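Local atomic coordinates of pseudopodium-enriched atypical kinase 1 (Homo sapiens, PDB entry 6BHC), a protein that is a kinase-fold pseudokinase that forms dimers and probably serves signalling as a scaffold rather than as an efficient catalyst. Residues Tyr176-Val180 / Glu288-Leu292; Tyr197-Asp203 / Asn242-Gln248; Ser262-Pro266 / Phe280-Leu285; Gly324-Leu328 / Ile349-Leu353. The protein carries 1 engineered substitution. One frame throughout, in Å; residues are numbered along the deposited sequence.

Interaction 1 of 4, residues Tyr176-Val180 / Glu288-Leu292; sequences YERQV and EMLHL
A Schellman motif that ends the helix reaching Met289 is fastened here to the helix carrying Tyr176-Val180, a junction inside the kinase C-lobe. Residues 176-180 are helical throughout; beyond Met289, Leu290 (phi/psi -91/22°) leaves helical geometry and His291 (60/34°) is the C-prime residue, with its N bonded to Glu288 O at 3.0 Å. The nearest CA pairs are Val180-Met289 (6.8 Å) and Glu177-Leu290 (7.4 Å). Tyr176, rotamer t, sends its OH to Met289 O (2.6 Å), so a side chain takes up a carbonyl at the C-terminal end of the helix; the same OH lies 3.2 Å from His291 CE1. Apolar contact completes the seam: Val180 CG1 to Met289 CE is 3.8 Å, and Glu177 CG to Leu290 CD2 is 4.0 Å. The Glu177 carboxylate turns to Ser319, Ser322 and His169, while His291 NE2 bonds Val162 O. Helices 158-163 and 166-171 also touch this junction of helices 173-194 and 277-289, Val162 and Leu166 among the residues that meet it.

Interaction 2 of 4, residues Tyr197-Asp203 / Asn242-Gln248; sequences YHVTHCD and NFSQAKQ
Tyr197 (phi/psi -87/-8°) places its O 3.1 Å from Gln248 NE2. His198 has positive phi (57/47°), the C-prime position of a Schellman motif that releases the chain into an extended course. Val199 then pairs with Gln248 as an antiparallel non-hydrogen-bonded pair (CA-CA 4.9 Å), with Val199 CA 3.3 Å from Lys247 O. Thr200 and Lys247 form the hydrogen-bonded pair (CA-CA 5.3 Å): Thr200 N to Lys247 O is 3.2 Å, Lys247 N to Thr200 O 3.0 Å. His201, chi1 t, presents its edge to the face of Phe243 (centroids 4.8 Å, planes 63°), consistent with the regulatory-spine contact of HRD histidine and DFG phenylalanine in kinases, although the motifs here read His201-Cys202-Asp203 and Asn242-Phe243-Ser244; His201 NE2 bonds Ser241 O. A water donates to His201 O (2.8 Å) and Asn242 O (2.9 Å) and accepts from Gln245 N (2.8 Å), bridging to the type I turn Phe243-Ala246. Cys202 (phi 70°) sets SG 3.7 Å from Lys247 CG. Asp203, in the place of the catalytic aspartate of active kinases, bonds its N to His201 ND1 (3.1 Å) and its carboxylate to Arg205. Helix 104-109 packs on Val199 and Phe243, while Asp278 of helix 277-289 accepts bonds from His201 N and Cys202 N.

Interaction 3 of 4, residues Ser262-Pro266 / Phe280-Leu285; sequences SRLAP and FQTGIL
Residues 280-285 are helical, whereas 262-266 passes alongside as an irregular chain: Arg263 lies at phi/psi -112/17°, then Leu264 (-99/136°) and Ala265 (-63/153°) are extended before Pro266. The closest CA pairs are Ala265-Phe280 at 6.0 Å and Arg263-Gln281 at 6.1 Å. Phe280, chi1 t and chi2 85°, points toward the loop and offers one ring face to two CH-pi contacts: Ala265 CA is 3.7 Å from the ring centroid, 18° off the normal, and Pro266 CD is 3.9 Å from it, 28° off. Ala265-Pro266 begins the APE motif that closes the activation segment of protein kinases, so the ring seats this motif on the central C-lobe helix 277-289; Arg340 also touches Ala265 and Phe280. Next along the helix, Gln281, chi1 m and chi2 t, donates from NE2 to Arg263 O (3.0 Å, 158°), while its OE1 accepts from Leu204 N. The extended Arg263 side chain runs along the helix, placing NH1 3.5 Å from Ile284 CG2 and 4.1 Å from Leu285 CD2, and its NH2 reaches a salt bridge with Glu288. Ile284 CD1, in turn, lies 3.5 Å from Ser262 O.

Interaction 4 of 4, residues Gly324-Leu328 / Ile349-Leu353; sequences GLQQL and ILQCL
Leu328 drives its two methyls into the facing helix: CD1 meets Ile349 CD1 at 3.7 Å, and CD2 meets Leu350 CD2 at the same 3.7 Å. Its rotamer, chi1 t with chi2 p, spreads the branches over these neighbours. Both segments are regular helix, and their axes run nearly antiparallel, 174° between N-to-C directions, with a closest approach of 10.4 Å. The antiparallel register follows from the nearest CA pairs: Gly324-Leu353 at 6.7 Å, Leu328-Ile349 at 7.1 Å and Leu325-Leu350 at 8.1 Å. The shortest of these is at Gly324, where the lack of a side chain lets Leu353 (chi1 m, chi2 t) lie against the backbone, its CD1 3.7 Å from Gly324 C; an ideally built CB on Gly324 would fall 2.2 Å from Leu353 CD2, a clash. Leu325, chi1 m and chi2 t, starts sideways but brings CD2 to 4.1 Å from Leu350 CD2 and 4.2 Å from Leu353 CD1. No hydrogen bond crosses, so the 271 Å² buried here rests on apolar contact. Leu325 and Leu350 also touch helix 173-194, and Ile349 touches helix 420-430 on the C-terminal side of the chain. Such a pairing of helices 322-332 and 343-354 corresponds to the alphaH-alphaI pair of the protein kinase C-lobe.

How the interactions relate
Helix 277-289 ties the first three contacts together: interactions 1 and 3 use its C-terminal end and its middle, and are joined by the salt bridge from Arg263 NH2 to Glu288 OE2 (2.4 Å). Interaction 2, at the HRD and DFG positions, touches interaction 3 through Gln281, whose NE2 is 3.3 Å from Cys202 O and whose OE1 is 3.4 Å from Asp203 N, so one glutamine connects the catalytic-loop region with the APE segment. Interaction 4 is remote from the HRD and DFG positions, its centre 25 Å from that of interaction 2 and about 15 Å away at the nearest atoms, yet meets interaction 1 where Leu290 CD1 lies 4.2 Å from Leu325 CD1.

Interaction 1 of 4, residues Tyr176-Val180 / Glu288-Leu292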
loop_
_atom_site.group_PDB
_atom_site.type_symbol
_atom_site.label_atom_id
_atom_site.label_comp_id
_atom_site.label_asym_id
_atom_site.label_seq_id
_atom_site.Cartn_x
_atom_site.Cartn_y
_atom_site.Cartn_z
ATOM N N TYR A 176 23.159 7.942 -15.539
ATOM C CA TYR A 176 22.703 8.615 -16.753
ATOM C C TYR A 176 22.114 7.623 -17.748
ATOM O O TYR A 176 21.044 7.866 -18.318
ATOM C CB TYR A 176 23.845 9.402 -17.399
ATOM C CG TYR A 176 23.436 10.010 -18.723
ATOM C CD1 TYR A 176 22.664 11.165 -18.767
ATOM C CD2 TYR A 176 23.797 9.417 -19.926
ATOM C CE1 TYR A 176 22.273 11.715 -19.973
ATOM C CE2 TYR A 176 23.411 9.961 -21.135
ATOM C CZ TYR A 176 22.650 11.111 -21.153
ATOM O OH TYR A 176 22.261 11.660 -22.353
ATOM N N GLU A 177 22.800 6.501 -17.979
ATOM C CA GLU A 177 22.320 5.543 -18.969
ATOM C C GLU A 177 21.071 4.806 -18.503
ATOM O O GLU A 177 20.352 4.249 -19.340
ATOM C CB GLU A 177 23.429 4.551 -19.327
ATOM C CG GLU A 177 24.649 5.214 -19.962
ATOM C CD GLU A 177 25.560 4.235 -20.683
ATOM O OE1 GLU A 177 25.247 3.026 -20.711
ATOM O OE2 GLU A 177 26.590 4.682 -21.229
ATOM N N ARG A 178 20.794 4.790 -17.197
ATOM C CA ARG A 178 19.508 4.274 -16.737
ATOM C C ARG A 178 18.386 5.257 -17.047
ATOM O O ARG A 178 17.292 4.848 -17.454
ATOM C CB ARG A 178 19.557 3.962 -15.241
ATOM C CG ARG A 178 18.260 3.363 -14.710
ATOM C CD ARG A 178 18.370 2.897 -13.265
ATOM N NE ARG A 178 17.120 2.292 -12.815
ATOM C CZ ARG A 178 16.825 1.001 -12.938
ATOM N NH1 ARG A 178 17.695 0.167 -13.493
ATOM N NH2 ARG A 178 15.660 0.539 -12.506
ATOM N N GLN A 179 18.637 6.559 -16.864
ATOM C CA GLN A 179 17.653 7.563 -17.265
ATOM C C GLN A 179 17.369 7.495 -18.758
ATOM O O GLN A 179 16.235 7.741 -19.185
ATOM C CB GLN A 179 18.135 8.967 -16.894
ATOM C CG GLN A 179 18.372 9.198 -15.412
ATOM C CD GLN A 179 18.808 10.622 -15.118
ATOM O OE1 GLN A 179 18.023 11.561 -15.239
ATOM N NE2 GLN A 179 20.070 10.788 -14.739
ATOM N N VAL A 180 18.383 7.172 -19.564
ATOM C CA VAL A 180 18.171 7.019 -21.000
ATOM C C VAL A 180 17.196 5.881 -21.274
ATOM O O VAL A 180 16.275 6.018 -22.088
ATOM C CB VAL A 180 19.519 6.809 -21.717
ATOM C CG1 VAL A 180 19.299 6.359 -23.153
ATOM C CG2 VAL A 180 20.335 8.089 -21.683
ATOM N N GLU A 288 22.393 9.081 -30.170
ATOM C CA GLU A 288 22.448 10.502 -29.835
ATOM C C GLU A 288 22.260 10.733 -28.340
ATOM O O GLU A 288 22.948 11.573 -27.748
ATOM C CB GLU A 288 21.398 11.266 -30.642
ATOM C CG GLU A 288 21.667 11.258 -32.142
ATOM C CD GLU A 288 20.628 12.026 -32.939
ATOM O OE1 GLU A 288 19.440 12.009 -32.552
ATOM O OE2 GLU A 288 21.003 12.650 -33.954
ATOM N N MET A 289 21.340 9.999 -27.712
ATOM C CA MET A 289 21.155 10.115 -26.270
ATOM C C MET A 289 22.379 9.651 -25.491
ATOM O O MET A 289 22.571 10.080 -24.348
ATOM C CB MET A 289 19.923 9.327 -25.829
ATOM C CG MET A 289 18.619 9.897 -26.358
ATOM S SD MET A 289 17.170 9.047 -25.712
ATOM C CE MET A 289 17.269 9.483 -23.977
ATOM N N LEU A 290 23.207 8.789 -26.078
ATOM C CA LEU A 290 24.463 8.380 -25.469
ATOM C C LEU A 290 25.626 9.275 -25.885
ATOM O O LEU A 290 26.784 8.848 -25.810
ATOM C CB LEU A 290 24.764 6.921 -25.813
ATOM C CG LEU A 290 23.747 5.926 -25.257
ATOM C CD1 LEU A 290 24.089 4.511 -25.689
ATOM C CD2 LEU A 290 23.667 6.027 -23.739
ATOM N N HIS A 291 25.335 10.501 -26.326
ATOM C CA HIS A 291 26.349 11.486 -26.705
ATOM C C HIS A 291 27.236 10.984 -27.839
ATOM O O HIS A 291 28.426 11.299 -27.905
ATOM C CB HIS A 291 27.190 11.903 -25.496
ATOM C CG HIS A 291 26.392 12.561 -24.414
ATOM N ND1 HIS A 291 25.992 11.898 -23.275
ATOM C CD2 HIS A 291 25.896 13.818 -24.311
ATOM C CE1 HIS A 291 25.297 12.721 -22.509
ATOM N NE2 HIS A 291 25.223 13.892 -23.116
ATOM N N LEU A 292 26.658 10.205 -28.742
ATOM C CA LEU A 292 27.331 9.765 -29.947
ATOM C C LEU A 292 26.669 10.392 -31.169
ATOM O O LEU A 292 25.477 10.713 -31.134
ATOM C CB LEU A 292 27.293 8.238 -30.076
ATOM C CG LEU A 292 27.844 7.448 -28.888
ATOM C CD1 LEU A 292 27.597 5.959 -29.077
ATOM C CD2 LEU A 292 29.325 7.733 -28.699
#

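Interaction 2 of 4, residues Tyr197-Asp203 / Asn242-Gln248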
loop_
_atom_site.group_PDB
_atom_site.type_symbol
_atom_site.label_atom_id
_atom_site.label_comp_id
_atom_site.label_asym_id
_atom_site.label_seq_id
_atom_site.Cartn_x
_atom_site.Cartn_y
_atom_site.Cartn_z
ATOM N N TYR A 197 -3.667 3.100 -34.799
ATOM C CA TYR A 197 -4.119 4.134 -35.719
ATOM C C TYR A 197 -3.404 4.083 -37.061
ATOM O O TYR A 197 -3.796 4.812 -37.978
ATOM C CB TYR A 197 -3.919 5.525 -35.102
ATOM C CG TYR A 197 -4.759 5.794 -33.875
ATOM C CD1 TYR A 197 -6.082 6.204 -33.990
ATOM C CD2 TYR A 197 -4.228 5.648 -32.600
ATOM C CE1 TYR A 197 -6.853 6.452 -32.871
ATOM C CE2 TYR A 197 -4.990 5.899 -31.475
ATOM C CZ TYR A 197 -6.302 6.298 -31.617
ATOM O OH TYR A 197 -7.067 6.546 -30.500
ATOM N N HIS A 198 -2.376 3.240 -37.195
ATOM C CA HIS A 198 -1.533 3.189 -38.391
ATOM C C HIS A 198 -0.916 4.555 -38.679
ATOM O O HIS A 198 -0.932 5.050 -39.808
ATOM C CB HIS A 198 -2.311 2.669 -39.603
ATOM C CG HIS A 198 -2.814 1.271 -39.440
ATOM N ND1 HIS A 198 -4.044 0.983 -38.890
ATOM C CD2 HIS A 198 -2.248 0.079 -39.745
ATOM C CE1 HIS A 198 -4.217 -0.327 -38.869
ATOM N NE2 HIS A 198 -3.142 -0.899 -39.382
ATOM N N VAL A 199 -0.371 5.170 -37.634
ATOM C CA VAL A 199 0.257 6.481 -37.719
ATOM C C VAL A 199 1.747 6.318 -37.455
ATOM O O VAL A 199 2.145 5.640 -36.499
ATOM C CB VAL A 199 -0.379 7.472 -36.728
ATOM C CG1 VAL A 199 0.434 8.754 -36.652
ATOM C CG2 VAL A 199 -1.812 7.775 -37.136
ATOM N N THR A 200 2.565 6.920 -38.312
ATOM C CA THR A 200 4.011 6.972 -38.135
ATOM C C THR A 200 4.425 8.422 -37.928
ATOM O O THR A 200 3.992 9.307 -38.674
ATOM C CB THR A 200 4.743 6.383 -39.343
ATOM O OG1 THR A 200 4.412 7.132 -40.518
ATOM C CG2 THR A 200 4.353 4.925 -39.550
ATOM N N HIS A 201 5.264 8.660 -36.919
ATOM C CA HIS A 201 5.656 10.027 -36.585
ATOM C C HIS A 201 6.531 10.634 -37.678
ATOM O O HIS A 201 6.297 11.767 -38.116
ATOM C CB HIS A 201 6.374 10.044 -35.237
ATOM C CG HIS A 201 6.638 11.419 -34.708
ATOM N ND1 HIS A 201 7.708 12.182 -35.123
ATOM C CD2 HIS A 201 5.975 12.166 -33.794
ATOM C CE1 HIS A 201 7.693 13.339 -34.486
ATOM N NE2 HIS A 201 6.651 13.355 -33.674
ATOM N N CYS A 202 7.556 9.899 -38.115
ATOM C CA CYS A 202 8.433 10.234 -39.239
ATOM C C CYS A 202 9.357 11.416 -38.972
ATOM O O CYS A 202 10.067 11.850 -39.889
ATOM C CB CYS A 202 7.640 10.509 -40.522
ATOM S SG CYS A 202 6.665 9.114 -41.105
ATOM N N ASP A 203 9.383 11.950 -37.756
ATOM C CA ASP A 203 10.274 13.060 -37.437
ATOM C C ASP A 203 10.700 12.964 -35.974
ATOM O O ASP A 203 10.624 13.929 -35.211
ATOM C CB ASP A 203 9.608 14.401 -37.745
ATOM C CG ASP A 203 10.597 15.552 -37.766
ATOM O OD1 ASP A 203 11.774 15.317 -38.117
ATOM O OD2 ASP A 203 10.200 16.688 -37.432
ATOM N N ASN A 242 5.260 17.427 -32.097
ATOM C CA ASN A 242 5.583 17.762 -33.477
ATOM C C ASN A 242 5.185 16.648 -34.435
ATOM O O ASN A 242 6.024 15.841 -34.849
ATOM C CB ASN A 242 7.070 18.084 -33.627
ATOM C CG ASN A 242 7.394 18.688 -34.974
ATOM O OD1 ASN A 242 6.495 19.003 -35.755
ATOM N ND2 ASN A 242 8.680 18.870 -35.252
ATOM N N PHE A 243 3.906 16.609 -34.801
ATOM C CA PHE A 243 3.384 15.650 -35.765
ATOM C C PHE A 243 3.221 16.263 -37.153
ATOM O O PHE A 243 2.290 15.908 -37.884
ATOM C CB PHE A 243 2.055 15.079 -35.271
ATOM C CG PHE A 243 2.197 14.137 -34.109
ATOM C CD1 PHE A 243 2.424 14.618 -32.830
ATOM C CD2 PHE A 243 2.102 12.768 -34.298
ATOM C CE1 PHE A 243 2.557 13.751 -31.762
ATOM C CE2 PHE A 243 2.234 11.896 -33.235
ATOM C CZ PHE A 243 2.461 12.387 -31.965
ATOM N N SER A 244 4.118 17.178 -37.533
ATOM C CA SER A 244 4.001 17.841 -38.829
ATOM C C SER A 244 4.318 16.897 -39.982
ATOM O O SER A 244 3.804 17.083 -41.090
ATOM C CB SER A 244 4.923 19.058 -38.881
ATOM O OG SER A 244 4.695 19.923 -37.782
ATOM N N GLN A 245 5.161 15.893 -39.749
ATOM C CA GLN A 245 5.549 14.934 -40.774
ATOM C C GLN A 245 4.811 13.608 -40.642
ATOM O O GLN A 245 5.167 12.642 -41.324
ATOM C CB GLN A 245 7.059 14.686 -40.720
ATOM C CG GLN A 245 7.911 15.943 -40.647
ATOM C CD GLN A 245 8.091 16.611 -41.993
ATOM O OE1 GLN A 245 7.255 17.404 -42.424
ATOM N NE2 GLN A 245 9.192 16.295 -42.665
ATOM N N ALA A 246 3.796 13.541 -39.785
ATOM C CA ALA A 246 3.148 12.272 -39.489
ATOM C C ALA A 246 2.363 11.760 -40.690
ATOM O O ALA A 246 1.697 12.524 -41.394
ATOM C CB ALA A 246 2.221 12.419 -38.282
ATOM N N LYS A 247 2.449 10.453 -40.920
ATOM C CA LYS A 247 1.711 9.789 -41.985
ATOM C C LYS A 247 0.513 9.056 -41.401
ATOM O O LYS A 247 0.600 8.457 -40.325
ATOM C CB LYS A 247 2.607 8.806 -42.741
ATOM C CG LYS A 247 3.827 9.440 -43.382
ATOM C CD LYS A 247 3.430 10.440 -44.451
ATOM C CE LYS A 247 4.654 11.035 -45.124
ATOM N NZ LYS A 247 4.279 12.004 -46.191
ATOM N N GLN A 248 -0.607 9.107 -42.117
ATOM C CA GLN A 248 -1.855 8.476 -41.699
ATOM C C GLN A 248 -2.300 7.521 -42.799
ATOM O O GLN A 248 -2.747 7.961 -43.863
ATOM C CB GLN A 248 -2.929 9.526 -41.416
ATOM C CG GLN A 248 -4.310 8.955 -41.142
ATOM C CD GLN A 248 -4.495 8.533 -39.699
ATOM O OE1 GLN A 248 -4.234 9.307 -38.777
ATOM N NE2 GLN A 248 -4.945 7.301 -39.494
HETATM O O HOH W 1 6.016 14.509 -37.437
#

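Interaction 3 of 4, residues Ser262-Pro266 / Phe280-Leu285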
loop_
_atom_site.group_PDB
_atom_site.type_symbol
_atom_site.label_atom_id
_atom_site.label_comp_id
_atom_site.label_asym_id
_atom_site.label_seq_id
_atom_site.Cartn_x
_atom_site.Cartn_y
_atom_site.Cartn_z
ATOM N N SER A 262 19.476 11.479 -43.605
ATOM C CA SER A 262 20.272 10.745 -42.629
ATOM C C SER A 262 19.405 10.042 -41.593
ATOM O O SER A 262 19.897 9.149 -40.895
ATOM C CB SER A 262 21.256 11.686 -41.933
ATOM O OG SER A 262 20.573 12.638 -41.135
ATOM N N ARG A 263 18.132 10.422 -41.480
ATOM C CA ARG A 263 17.201 9.795 -40.551
ATOM C C ARG A 263 16.104 9.019 -41.271
ATOM O O ARG A 263 15.077 8.697 -40.666
ATOM C CB ARG A 263 16.589 10.848 -39.628
ATOM C CG ARG A 263 17.614 11.637 -38.835
ATOM C CD ARG A 263 16.949 12.643 -37.913
ATOM N NE ARG A 263 17.933 13.373 -37.121
ATOM C CZ ARG A 263 18.389 12.968 -35.940
ATOM N NH1 ARG A 263 17.946 11.837 -35.408
ATOM N NH2 ARG A 263 19.287 13.697 -35.290
ATOM N N LEU A 264 16.298 8.717 -42.550
ATOM C CA LEU A 264 15.344 7.942 -43.328
ATOM C C LEU A 264 15.798 6.491 -43.410
ATOM O O LEU A 264 16.977 6.212 -43.646
ATOM C CB LEU A 264 15.185 8.518 -44.736
ATOM C CG LEU A 264 14.573 9.913 -44.842
ATOM C CD1 LEU A 264 14.422 10.311 -46.305
ATOM C CD2 LEU A 264 13.236 9.962 -44.116
ATOM N N ALA A 265 14.854 5.574 -43.214
ATOM C CA ALA A 265 15.170 4.157 -43.252
ATOM C C ALA A 265 15.664 3.761 -44.644
ATOM O O ALA A 265 15.315 4.400 -45.641
ATOM C CB ALA A 265 13.943 3.331 -42.869
ATOM N N PRO A 266 16.491 2.715 -44.739
ATOM C CA PRO A 266 17.055 2.345 -46.049
ATOM C C PRO A 266 16.012 1.999 -47.096
ATOM O O PRO A 266 16.246 2.244 -48.287
ATOM C CB PRO A 266 17.939 1.135 -45.718
ATOM C CG PRO A 266 18.275 1.296 -44.275
ATOM C CD PRO A 266 17.061 1.909 -43.646
ATOM N N PHE A 280 13.234 2.614 -36.928
ATOM C CA PHE A 280 14.565 2.948 -37.423
ATOM C C PHE A 280 15.065 4.261 -36.831
ATOM O O PHE A 280 16.244 4.379 -36.479
ATOM C CB PHE A 280 14.554 3.015 -38.951
ATOM C CG PHE A 280 15.888 3.346 -39.556
ATOM C CD1 PHE A 280 16.816 2.349 -39.806
ATOM C CD2 PHE A 280 16.211 4.654 -39.881
ATOM C CE1 PHE A 280 18.043 2.649 -40.365
ATOM C CE2 PHE A 280 17.436 4.961 -40.441
ATOM C CZ PHE A 280 18.352 3.957 -40.684
ATOM N N GLN A 281 14.186 5.260 -36.712
ATOM C CA GLN A 281 14.608 6.540 -36.150
ATOM C C GLN A 281 14.887 6.435 -34.656
ATOM O O GLN A 281 15.716 7.185 -34.129
ATOM C CB GLN A 281 13.552 7.611 -36.428
ATOM C CG GLN A 281 13.460 8.012 -37.892
ATOM C CD GLN A 281 12.495 9.159 -38.134
ATOM O OE1 GLN A 281 11.667 9.485 -37.284
ATOM N NE2 GLN A 281 12.599 9.781 -39.304
ATOM N N THR A 282 14.215 5.513 -33.963
ATOM C CA THR A 282 14.505 5.292 -32.550
ATOM C C THR A 282 15.909 4.732 -32.352
ATOM O O THR A 282 16.565 5.044 -31.350
ATOM C CB THR A 282 13.458 4.355 -31.943
ATOM O OG1 THR A 282 12.156 4.933 -32.095
ATOM C CG2 THR A 282 13.727 4.126 -30.464
ATOM N N GLY A 283 16.392 3.921 -33.297
ATOM C CA GLY A 283 17.749 3.415 -33.201
ATOM C C GLY A 283 18.794 4.506 -33.313
ATOM O O GLY A 283 19.843 4.438 -32.666
ATOM N N ILE A 284 18.527 5.524 -34.132
ATOM C CA ILE A 284 19.426 6.671 -34.213
ATOM C C ILE A 284 19.414 7.451 -32.905
ATOM O O ILE A 284 20.454 7.942 -32.450
ATOM C CB ILE A 284 19.041 7.562 -35.409
ATOM C CG1 ILE A 284 19.244 6.809 -36.724
ATOM C CG2 ILE A 284 19.841 8.859 -35.401
ATOM C CD1 ILE A 284 18.926 7.631 -37.950
ATOM N N LEU A 285 18.242 7.569 -32.276
ATOM C CA LEU A 285 18.142 8.324 -31.031
ATOM C C LEU A 285 18.963 7.692 -29.916
ATOM O O LEU A 285 19.456 8.402 -29.034
ATOM C CB LEU A 285 16.680 8.444 -30.601
ATOM C CG LEU A 285 15.751 9.223 -31.529
ATOM C CD1 LEU A 285 14.365 9.325 -30.914
ATOM C CD2 LEU A 285 16.315 10.604 -31.824
#

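Interaction 4 of 4, residues Gly324-Leu328 / Ile349-Leu353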
loop_
_atom_site.group_PDB
_atom_site.type_symbol
_atom_site.label_atom_id
_atom_site.label_comp_id
_atom_site.label_asym_id
_atom_site.label_seq_id
_atom_site.Cartn_x
_atom_site.Cartn_y
_atom_site.Cartn_z
ATOM N N GLY A 324 23.127 -3.839 -23.769
ATOM C CA GLY A 324 21.741 -3.996 -24.177
ATOM C C GLY A 324 21.275 -2.887 -25.100
ATOM O O GLY A 324 20.552 -3.138 -26.068
ATOM N N LEU A 325 21.681 -1.647 -24.817
ATOM C CA LEU A 325 21.336 -0.540 -25.701
ATOM C C LEU A 325 22.015 -0.676 -27.058
ATOM O O LEU A 325 21.440 -0.288 -28.081
ATOM C CB LEU A 325 21.708 0.791 -25.047
ATOM C CG LEU A 325 20.879 1.201 -23.826
ATOM C CD1 LEU A 325 21.484 2.427 -23.157
ATOM C CD2 LEU A 325 19.431 1.461 -24.220
ATOM N N GLN A 326 23.232 -1.224 -27.087
ATOM C CA GLN A 326 23.897 -1.482 -28.360
ATOM C C GLN A 326 23.138 -2.526 -29.168
ATOM O O GLN A 326 22.893 -2.342 -30.366
ATOM C CB GLN A 326 25.337 -1.935 -28.118
ATOM C CG GLN A 326 26.063 -2.394 -29.372
ATOM C CD GLN A 326 26.533 -1.240 -30.235
ATOM O OE1 GLN A 326 27.704 -0.861 -30.196
ATOM N NE2 GLN A 326 25.625 -0.680 -31.027
ATOM N N GLN A 327 22.754 -3.631 -28.523
ATOM C CA GLN A 327 21.997 -4.667 -29.216
ATOM C C GLN A 327 20.632 -4.150 -29.652
ATOM O O GLN A 327 20.148 -4.491 -30.737
ATOM C CB GLN A 327 21.851 -5.896 -28.315
ATOM C CG GLN A 327 21.049 -7.039 -28.923
ATOM C CD GLN A 327 21.758 -7.716 -30.082
ATOM O OE1 GLN A 327 22.958 -7.529 -30.293
ATOM N NE2 GLN A 327 21.015 -8.512 -30.842
ATOM N N LEU A 328 20.002 -3.317 -28.822
ATOM C CA LEU A 328 18.705 -2.753 -29.177
ATOM C C LEU A 328 18.809 -1.851 -30.400
ATOM O O LEU A 328 17.951 -1.895 -31.288
ATOM C CB LEU A 328 18.130 -1.981 -27.989
ATOM C CG LEU A 328 16.807 -1.262 -28.244
ATOM C CD1 LEU A 328 15.740 -2.265 -28.647
ATOM C CD2 LEU A 328 16.375 -0.471 -27.019
ATOM N N ILE A 349 12.785 -5.131 -24.416
ATOM C CA ILE A 349 14.217 -5.058 -24.156
ATOM C C ILE A 349 14.508 -3.992 -23.107
ATOM O O ILE A 349 15.246 -4.232 -22.144
ATOM C CB ILE A 349 14.982 -4.794 -25.465
ATOM C CG1 ILE A 349 14.854 -5.997 -26.405
ATOM C CG2 ILE A 349 16.444 -4.475 -25.184
ATOM C CD1 ILE A 349 15.638 -5.861 -27.691
ATOM N N LEU A 350 13.916 -2.805 -23.268
ATOM C CA LEU A 350 14.132 -1.729 -22.306
ATOM C C LEU A 350 13.632 -2.114 -20.921
ATOM O O LEU A 350 14.283 -1.815 -19.914
ATOM C CB LEU A 350 13.448 -0.454 -22.793
ATOM C CG LEU A 350 14.072 0.183 -24.034
ATOM C CD1 LEU A 350 13.144 1.225 -24.631
ATOM C CD2 LEU A 350 15.419 0.798 -23.691
ATOM N N GLN A 351 12.478 -2.781 -20.849
ATOM C CA GLN A 351 11.992 -3.274 -19.565
ATOM C C GLN A 351 12.959 -4.286 -18.965
ATOM O O GLN A 351 13.169 -4.311 -17.745
ATOM C CB GLN A 351 10.606 -3.895 -19.736
ATOM C CG GLN A 351 9.516 -2.894 -20.072
ATOM C CD GLN A 351 8.242 -3.562 -20.545
ATOM O OE1 GLN A 351 8.276 -4.641 -21.137
ATOM N NE2 GLN A 351 7.106 -2.922 -20.286
ATOM N N CYS A 352 13.563 -5.126 -19.808
ATOM C CA CYS A 352 14.507 -6.117 -19.307
ATOM C C CYS A 352 15.779 -5.461 -18.782
ATOM O O CYS A 352 16.333 -5.895 -17.766
ATOM C CB CYS A 352 14.841 -7.131 -20.399
ATOM S SG CYS A 352 16.032 -8.383 -19.879
ATOM N N LEU A 353 16.264 -4.419 -19.464
ATOM C CA LEU A 353 17.465 -3.736 -18.993
ATOM C C LEU A 353 17.217 -2.994 -17.686
ATOM O O LEU A 353 18.133 -2.858 -16.867
ATOM C CB LEU A 353 17.977 -2.768 -20.061
ATOM C CG LEU A 353 18.376 -3.357 -21.416
ATOM C CD1 LEU A 353 18.889 -2.267 -22.350
ATOM C CD2 LEU A 353 19.416 -4.455 -21.248
#